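Side-chain contacts in nucleoporin nup120 (Schizosaccharomyces pombe, PDB 4GQ2), which serves as a structural component of the nuclear pore complex, whose nucleoporins can also act as docking partners for transiently associated nuclear transport factors: residues Tyr130-Thr133 with Val137-Tyr140; Gln831-Leu836 with Ala847-Lys852; Gly417-Ile422 with Asn501-Phe506. All coordinates share one frame; numbering follows the deposited sequence.

Contact 1 of 3, residues Tyr130-Thr133 with Val137-Tyr140; sequences YAIT and VLYY
A131 O draws several groups of the facing strand. It accepts the backbone N-H of Y139, with A131 O and Y139 N 2.7 Å apart. L138 adds a CA-H...O contact to the same oxygen. The ring edge of Y139 also lies beside it, with Y139 CD2 3.6 Å from A131 O. A131 N returns a bond of 3.0 Å to Y139 O, completing an antiparallel hydrogen-bonded pair. Y130-Y140 and I132-L138 are the flanking non-hydrogen-bonded pairs. Toward the turn, T133 N to V137 O is a weak 3.4 Å bond.

Y130, I132, L138 and Y140 share one face of the sheet. The two tyrosine side chains extend in one direction. Y140 CG lies anti to its backbone N (chi1 -178°) and Y130 CG beside its own (chi1 -61°), which brings the rings together. The edge of Y140 is turned toward the face of Y130 in an offset edge-to-face pair, planes at 64°. Y130 CE1 and Y140 CD1 are 3.5 Å apart. L138 CD1 touches I132 CG1 at 3.9 Å. Y139 is on the other face with A131, and T133 CG2 meets its ring edge, 3.6 Å from CE2.

This is a hairpin of a beta-propeller sheet. Its tyrosine face packs on M176 and L198 of the next sheet. The hydroxyls of Y130 and Y140 bond to S180 O and T181 O. Backbone bonds set the strand register, while apolar contacts and two tyrosine hydroxyls join neighbouring sheets.

Contact 2 of 3, residues Gln831-Leu836 with Ala847-Lys852; sequences QLIGWL and ALIYLK
I833 and Y850 make a CH-pi contact. The methyl CD1 of I833 sits over the centre of the Y850 ring, 3.8 Å from its centroid. The approach is nearly square to the face, 13° off the ring normal. I833 CG1 lies anti to the backbone N (chi1 -153°) and the chain is extended beyond it. This carries CD1 out to the helix opposite.

The other contacts are aliphatic. The same methyl reaches I849, with I833 CD1 3.7 Å from I849 CG2. The two isoleucines overlap alongside, running opposite ways. I833 CD1 touches both I849 and the tyrosine face. L836 and I849 meet tip to tip, their CD1 atoms 3.9 Å apart. I849 therefore takes both I833 and L836, while I833 is shared between I849 and Y850.

No hydrogen bond crosses the contact.

Further apolar groups close round the cluster. V817 of helix 812-822 touches I849, and A859 and C862 of helix 856-864 touch Y850. The packing joins the residues around the end of helix 826-832 to helix 840-852. This is consistent with the HEAT-repeat family assigned to this region, in which helices stack in series.

Contact 3 of 3, residues Gly417-Ile422 with Asn501-Phe506; sequences GDISEI and NEWERF
W503 and S420 make the one hydrogen bond across this contact. The indole N-H of W503 is donated to the serine hydroxyl, with NE1 of W503 2.8 Å from OG of S420. The bond is bent, 139° at the hydrogen, and the hydroxyl is tilted out of the ring plane. S420 OG lies anti to its own carbonyl carbon and beside its backbone N (chi1 -75°), a turn that sets it before NE1. In W503, CG anti to the carbonyl carbon (chi1 -83°) sends the indole toward helix 419-428, with NE1 on the side of S420.

The rest of S420 stays close to the indole. S420 CB is 3.7 Å from CZ2 of W503. S420 O lies over one face of the ring, offset toward the rim. I419 crosses the indole obliquely and brings its CG2 branch to 4.1 Å from W503 CD1. A leucine in place of W503 would probably leave S420 OG without its N-H donor and open a gap where the indole lies against I419 and S420.

D418, just before helix 419-428, gives its backbone N-H to E421 OE1, which also forms a salt bridge with a basic side chain of another protein chain.

W503 projects from helix 492-515 onto helix 419-428, where W423, L424 and I427 also meet its ring, W423 with its plane about parallel. V471 and I475 of helix 464-478 pack against it as well.

How the contacts relate
All three contacts are buried, contact 2 least completely, since I833 is partly exposed. None shares a helix or strand with another. Contact 1 belongs to a propeller sheet and rests largely on backbone hydrogen bonds. Contact 3 joins two helices; contact 2 joins residues near the end of one helix to the next. Contact 2 is wholly apolar; contact 3 adds one indole-hydroxyl bond. An aromatic ring works edge-to-face in contact 1, under a methyl in contact 2 and as a hydrogen-bond donor in contact 3. Contacts 2 and 3 lie about 10 Å apart at their nearest atoms, and both approach another protein chain. Contact 1 lies across the molecule from contact 2, centres 56 Å apart.

Contact 1 of 3, residues Tyr130-Thr133 with Val137-Tyr140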
# COMPACT_ATOMS: atom_id res chain seq x y z
N TYR A 130 21.36 -29.76 -11.71
CA TYR A 130 22.78 -29.90 -11.97
C TYR A 130 23.42 -28.52 -11.91
O TYR A 130 22.96 -27.59 -12.58
CB TYR A 130 23.03 -30.47 -13.37
CG TYR A 130 22.45 -31.84 -13.63
CD1 TYR A 130 23.15 -33.00 -13.27
CD2 TYR A 130 21.22 -31.98 -14.28
CE1 TYR A 130 22.62 -34.26 -13.53
CE2 TYR A 130 20.69 -33.24 -14.53
CZ TYR A 130 21.39 -34.37 -14.16
OH TYR A 130 20.85 -35.61 -14.43
N ALA A 131 24.49 -28.39 -11.12
CA ALA A 131 25.23 -27.14 -11.01
C ALA A 131 26.74 -27.38 -11.05
O ALA A 131 27.25 -28.28 -10.39
CB ALA A 131 24.85 -26.40 -9.74
N ILE A 132 27.43 -26.55 -11.83
CA ILE A 132 28.89 -26.60 -11.94
C ILE A 132 29.46 -25.26 -11.53
O ILE A 132 29.02 -24.20 -12.00
CB ILE A 132 29.36 -26.98 -13.37
CG1 ILE A 132 28.93 -28.41 -13.72
CG2 ILE A 132 30.87 -26.83 -13.49
CD1 ILE A 132 28.90 -28.72 -15.20
N THR A 133 30.44 -25.31 -10.65
CA THR A 133 31.06 -24.10 -10.12
C THR A 133 32.35 -23.80 -10.88
O THR A 133 32.80 -24.61 -11.68
CB THR A 133 31.31 -24.24 -8.61
OG1 THR A 133 32.18 -25.35 -8.37
CG2 THR A 133 29.99 -24.48 -7.88
N VAL A 137 33.50 -28.45 -9.71
CA VAL A 137 32.75 -29.52 -9.04
C VAL A 137 31.32 -29.58 -9.62
O VAL A 137 30.68 -28.55 -9.79
CB VAL A 137 32.70 -29.30 -7.52
CG1 VAL A 137 31.96 -30.43 -6.83
CG2 VAL A 137 34.10 -29.18 -6.94
N LEU A 138 30.85 -30.79 -9.93
CA LEU A 138 29.48 -30.99 -10.39
C LEU A 138 28.59 -31.39 -9.21
O LEU A 138 28.86 -32.36 -8.51
CB LEU A 138 29.41 -32.05 -11.49
CG LEU A 138 28.03 -32.65 -11.82
CD1 LEU A 138 27.13 -31.66 -12.56
CD2 LEU A 138 28.18 -33.92 -12.64
N TYR A 139 27.51 -30.63 -9.01
CA TYR A 139 26.61 -30.89 -7.92
C TYR A 139 25.28 -31.40 -8.42
O TYR A 139 24.74 -30.89 -9.40
CB TYR A 139 26.41 -29.65 -7.07
CG TYR A 139 27.66 -29.15 -6.39
CD1 TYR A 139 28.04 -29.65 -5.14
CD2 TYR A 139 28.44 -28.16 -6.98
CE1 TYR A 139 29.18 -29.18 -4.51
CE2 TYR A 139 29.58 -27.68 -6.35
CZ TYR A 139 29.95 -28.19 -5.11
OH TYR A 139 31.08 -27.71 -4.49
N TYR A 140 24.76 -32.42 -7.74
CA TYR A 140 23.50 -33.04 -8.12
C TYR A 140 22.51 -32.86 -6.97
O TYR A 140 22.55 -33.60 -5.98
CB TYR A 140 23.74 -34.52 -8.44
CG TYR A 140 22.52 -35.28 -8.90
CD1 TYR A 140 22.13 -35.27 -10.23
CD2 TYR A 140 21.77 -36.03 -8.00
CE1 TYR A 140 21.02 -35.98 -10.66
CE2 TYR A 140 20.66 -36.74 -8.42
CZ TYR A 140 20.28 -36.72 -9.74
OH TYR A 140 19.17 -37.43 -10.12

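Contact 2 of 3, residues Gln831-Leu836 with Ala847-Lys852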
# COMPACT_ATOMS: atom_id res chain seq x y z
N GLN A 831 -8.58 1.94 8.42
CA GLN A 831 -7.94 2.84 7.47
C GLN A 831 -8.92 3.17 6.36
O GLN A 831 -8.95 4.30 5.87
CB GLN A 831 -6.70 2.16 6.88
CG GLN A 831 -5.50 3.07 6.68
CD GLN A 831 -4.73 3.31 7.97
OE1 GLN A 831 -4.74 2.48 8.88
NE2 GLN A 831 -4.05 4.45 8.05
N LEU A 832 -9.73 2.17 5.97
CA LEU A 832 -10.62 2.26 4.80
C LEU A 832 -12.06 2.66 5.14
O LEU A 832 -12.90 2.80 4.23
CB LEU A 832 -10.63 0.93 4.04
CG LEU A 832 -9.31 0.45 3.43
CD1 LEU A 832 -9.43 -1.01 3.03
CD2 LEU A 832 -8.88 1.31 2.24
N ILE A 833 -12.35 2.82 6.43
CA ILE A 833 -13.73 2.99 6.89
C ILE A 833 -14.48 4.18 6.28
O ILE A 833 -15.70 4.16 6.18
CB ILE A 833 -13.80 3.04 8.44
CG1 ILE A 833 -15.18 2.57 8.92
CG2 ILE A 833 -13.38 4.42 8.98
CD1 ILE A 833 -15.23 2.25 10.40
N GLY A 834 -13.75 5.21 5.84
CA GLY A 834 -14.39 6.40 5.27
C GLY A 834 -14.98 6.19 3.88
O GLY A 834 -15.73 7.02 3.39
N TRP A 835 -14.66 5.06 3.26
CA TRP A 835 -15.17 4.69 1.94
C TRP A 835 -16.48 3.96 1.98
O TRP A 835 -17.20 3.92 0.97
CB TRP A 835 -14.15 3.81 1.22
CG TRP A 835 -12.88 4.51 0.84
CD1 TRP A 835 -11.62 4.35 1.41
CD2 TRP A 835 -12.68 5.52 -0.22
NE1 TRP A 835 -10.69 5.15 0.79
CE2 TRP A 835 -11.26 5.88 -0.20
CE3 TRP A 835 -13.51 6.13 -1.16
CZ2 TRP A 835 -10.72 6.80 -1.08
CZ3 TRP A 835 -12.95 7.06 -2.04
CH2 TRP A 835 -11.59 7.39 -2.00
N LEU A 836 -16.81 3.35 3.13
CA LEU A 836 -18.07 2.61 3.28
C LEU A 836 -19.24 3.57 3.17
O LEU A 836 -19.21 4.65 3.75
CB LEU A 836 -18.13 1.85 4.61
CG LEU A 836 -17.29 0.57 4.72
CD1 LEU A 836 -17.17 0.15 6.17
CD2 LEU A 836 -17.88 -0.55 3.87
N ALA A 847 -19.81 -0.06 12.43
CA ALA A 847 -19.96 -0.28 13.86
C ALA A 847 -19.06 -1.40 14.39
O ALA A 847 -18.38 -1.24 15.41
CB ALA A 847 -21.42 -0.54 14.20
N LEU A 848 -19.05 -2.53 13.69
CA LEU A 848 -18.17 -3.64 14.07
C LEU A 848 -16.69 -3.26 14.03
O LEU A 848 -15.93 -3.67 14.90
CB LEU A 848 -18.40 -4.84 13.16
CG LEU A 848 -19.75 -5.53 13.14
CD1 LEU A 848 -19.67 -6.60 12.07
CD2 LEU A 848 -20.11 -6.14 14.49
N ILE A 849 -16.29 -2.49 13.01
CA ILE A 849 -14.90 -2.06 12.87
C ILE A 849 -14.53 -1.15 14.05
O ILE A 849 -13.52 -1.38 14.72
CB ILE A 849 -14.66 -1.33 11.52
CG1 ILE A 849 -14.82 -2.30 10.34
CG2 ILE A 849 -13.28 -0.69 11.49
CD1 ILE A 849 -15.18 -1.61 9.03
N TYR A 850 -15.36 -0.14 14.31
CA TYR A 850 -15.12 0.73 15.46
C TYR A 850 -15.07 -0.09 16.74
O TYR A 850 -14.24 0.17 17.61
CB TYR A 850 -16.19 1.79 15.61
CG TYR A 850 -16.14 2.92 14.61
CD1 TYR A 850 -14.96 3.63 14.37
CD2 TYR A 850 -17.30 3.32 13.95
CE1 TYR A 850 -14.93 4.68 13.47
CE2 TYR A 850 -17.28 4.36 13.06
CZ TYR A 850 -16.11 5.03 12.81
OH TYR A 850 -16.14 6.06 11.90
N LEU A 851 -15.96 -1.07 16.86
CA LEU A 851 -16.02 -1.90 18.06
C LEU A 851 -14.68 -2.57 18.26
O LEU A 851 -14.10 -2.51 19.35
CB LEU A 851 -17.13 -2.94 17.97
CG LEU A 851 -18.15 -3.04 19.10
CD1 LEU A 851 -18.76 -4.43 19.14
CD2 LEU A 851 -17.57 -2.67 20.46
N LYS A 852 -14.16 -3.17 17.19
CA LYS A 852 -12.86 -3.85 17.23
C LYS A 852 -11.68 -2.90 17.46
O LYS A 852 -10.61 -3.33 17.89
CB LYS A 852 -12.64 -4.68 15.96
CG LYS A 852 -13.54 -5.91 15.86
CD LYS A 852 -13.16 -6.98 16.87
CE LYS A 852 -14.13 -8.15 16.83
NZ LYS A 852 -13.95 -9.03 18.02

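Contact 3 of 3, residues Gly417-Ile422 with Asn501-Phe506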
# COMPACT_ATOMS: atom_id res chain seq x y z
N GLY A 417 -0.43 14.81 3.14
CA GLY A 417 0.61 14.81 4.18
C GLY A 417 1.82 15.65 3.84
O GLY A 417 1.80 16.43 2.87
N ASP A 418 2.88 15.49 4.62
CA ASP A 418 4.07 16.34 4.49
C ASP A 418 5.21 15.61 3.76
O ASP A 418 5.02 14.50 3.27
CB ASP A 418 4.52 16.84 5.87
CG ASP A 418 5.09 18.27 5.84
OD1 ASP A 418 5.62 18.72 4.79
OD2 ASP A 418 5.02 18.94 6.89
N ILE A 419 6.37 16.26 3.70
CA ILE A 419 7.52 15.82 2.90
C ILE A 419 7.90 14.36 3.12
O ILE A 419 8.04 13.60 2.16
CB ILE A 419 8.75 16.73 3.14
CG1 ILE A 419 8.43 18.16 2.71
CG2 ILE A 419 9.97 16.24 2.37
CD1 ILE A 419 9.46 19.17 3.15
N SER A 420 8.05 13.96 4.37
CA SER A 420 8.49 12.61 4.70
C SER A 420 7.47 11.56 4.30
O SER A 420 7.83 10.57 3.67
CB SER A 420 8.87 12.49 6.17
OG SER A 420 10.13 13.09 6.37
N GLU A 421 6.20 11.78 4.65
CA GLU A 421 5.10 10.90 4.23
C GLU A 421 5.10 10.66 2.73
O GLU A 421 5.04 9.51 2.28
CB GLU A 421 3.75 11.47 4.65
CG GLU A 421 3.54 11.57 6.15
CD GLU A 421 2.66 12.76 6.51
OE1 GLU A 421 3.20 13.86 6.83
OE2 GLU A 421 1.42 12.59 6.47
N ILE A 422 5.21 11.74 1.95
CA ILE A 422 5.14 11.65 0.49
C ILE A 422 6.34 10.92 -0.12
O ILE A 422 6.16 10.03 -0.96
CB ILE A 422 4.98 13.04 -0.17
CG1 ILE A 422 3.67 13.70 0.30
CG2 ILE A 422 5.02 12.92 -1.69
CD1 ILE A 422 3.62 15.20 0.07
N ASN A 501 15.60 17.49 0.12
CA ASN A 501 16.81 17.13 -0.63
C ASN A 501 17.47 15.86 -0.12
O ASN A 501 18.02 15.08 -0.92
CB ASN A 501 17.82 18.29 -0.61
CG ASN A 501 17.34 19.51 -1.38
OD1 ASN A 501 16.38 19.45 -2.16
ND2 ASN A 501 18.00 20.63 -1.17
N GLU A 502 17.44 15.65 1.18
CA GLU A 502 17.96 14.40 1.73
C GLU A 502 17.13 13.21 1.25
O GLU A 502 17.68 12.19 0.82
CB GLU A 502 18.03 14.45 3.26
CG GLU A 502 18.81 13.30 3.89
CD GLU A 502 20.29 13.27 3.52
OE1 GLU A 502 21.02 12.44 4.10
OE2 GLU A 502 20.74 14.05 2.66
N TRP A 503 15.81 13.33 1.31
CA TRP A 503 14.93 12.28 0.77
C TRP A 503 15.23 12.04 -0.68
O TRP A 503 15.39 10.90 -1.10
CB TRP A 503 13.47 12.66 0.95
CG TRP A 503 12.89 12.35 2.31
CD1 TRP A 503 12.54 13.25 3.31
CD2 TRP A 503 12.56 11.03 2.85
NE1 TRP A 503 12.04 12.59 4.40
CE2 TRP A 503 12.02 11.26 4.19
CE3 TRP A 503 12.65 9.73 2.37
CZ2 TRP A 503 11.60 10.22 5.01
CZ3 TRP A 503 12.22 8.68 3.20
CH2 TRP A 503 11.71 8.92 4.48
N GLU A 504 15.34 13.12 -1.46
CA GLU A 504 15.69 13.01 -2.87
C GLU A 504 16.98 12.23 -3.12
O GLU A 504 17.01 11.34 -3.99
CB GLU A 504 15.77 14.38 -3.53
CG GLU A 504 16.07 14.29 -5.02
CD GLU A 504 15.68 15.54 -5.77
OE1 GLU A 504 16.13 16.64 -5.37
OE2 GLU A 504 14.93 15.43 -6.76
N ARG A 505 18.03 12.55 -2.37
CA ARG A 505 19.31 11.86 -2.53
C ARG A 505 19.15 10.37 -2.27
O ARG A 505 19.67 9.54 -3.01
CB ARG A 505 20.37 12.42 -1.57
CG ARG A 505 21.00 13.72 -2.03
CD ARG A 505 21.98 14.26 -1.00
NE ARG A 505 22.09 15.71 -1.15
CZ ARG A 505 21.59 16.60 -0.29
NH1 ARG A 505 20.98 16.21 0.83
NH2 ARG A 505 21.73 17.90 -0.55
N PHE A 506 18.43 10.05 -1.20
CA PHE A 506 18.20 8.67 -0.83
C PHE A 506 17.46 7.93 -1.95
O PHE A 506 17.84 6.82 -2.32
CB PHE A 506 17.44 8.57 0.49
CG PHE A 506 17.35 7.18 1.00
CD1 PHE A 506 18.43 6.58 1.64
CD2 PHE A 506 16.19 6.43 0.81
CE1 PHE A 506 18.35 5.28 2.10
CE2 PHE A 506 16.11 5.12 1.27
CZ PHE A 506 17.19 4.54 1.91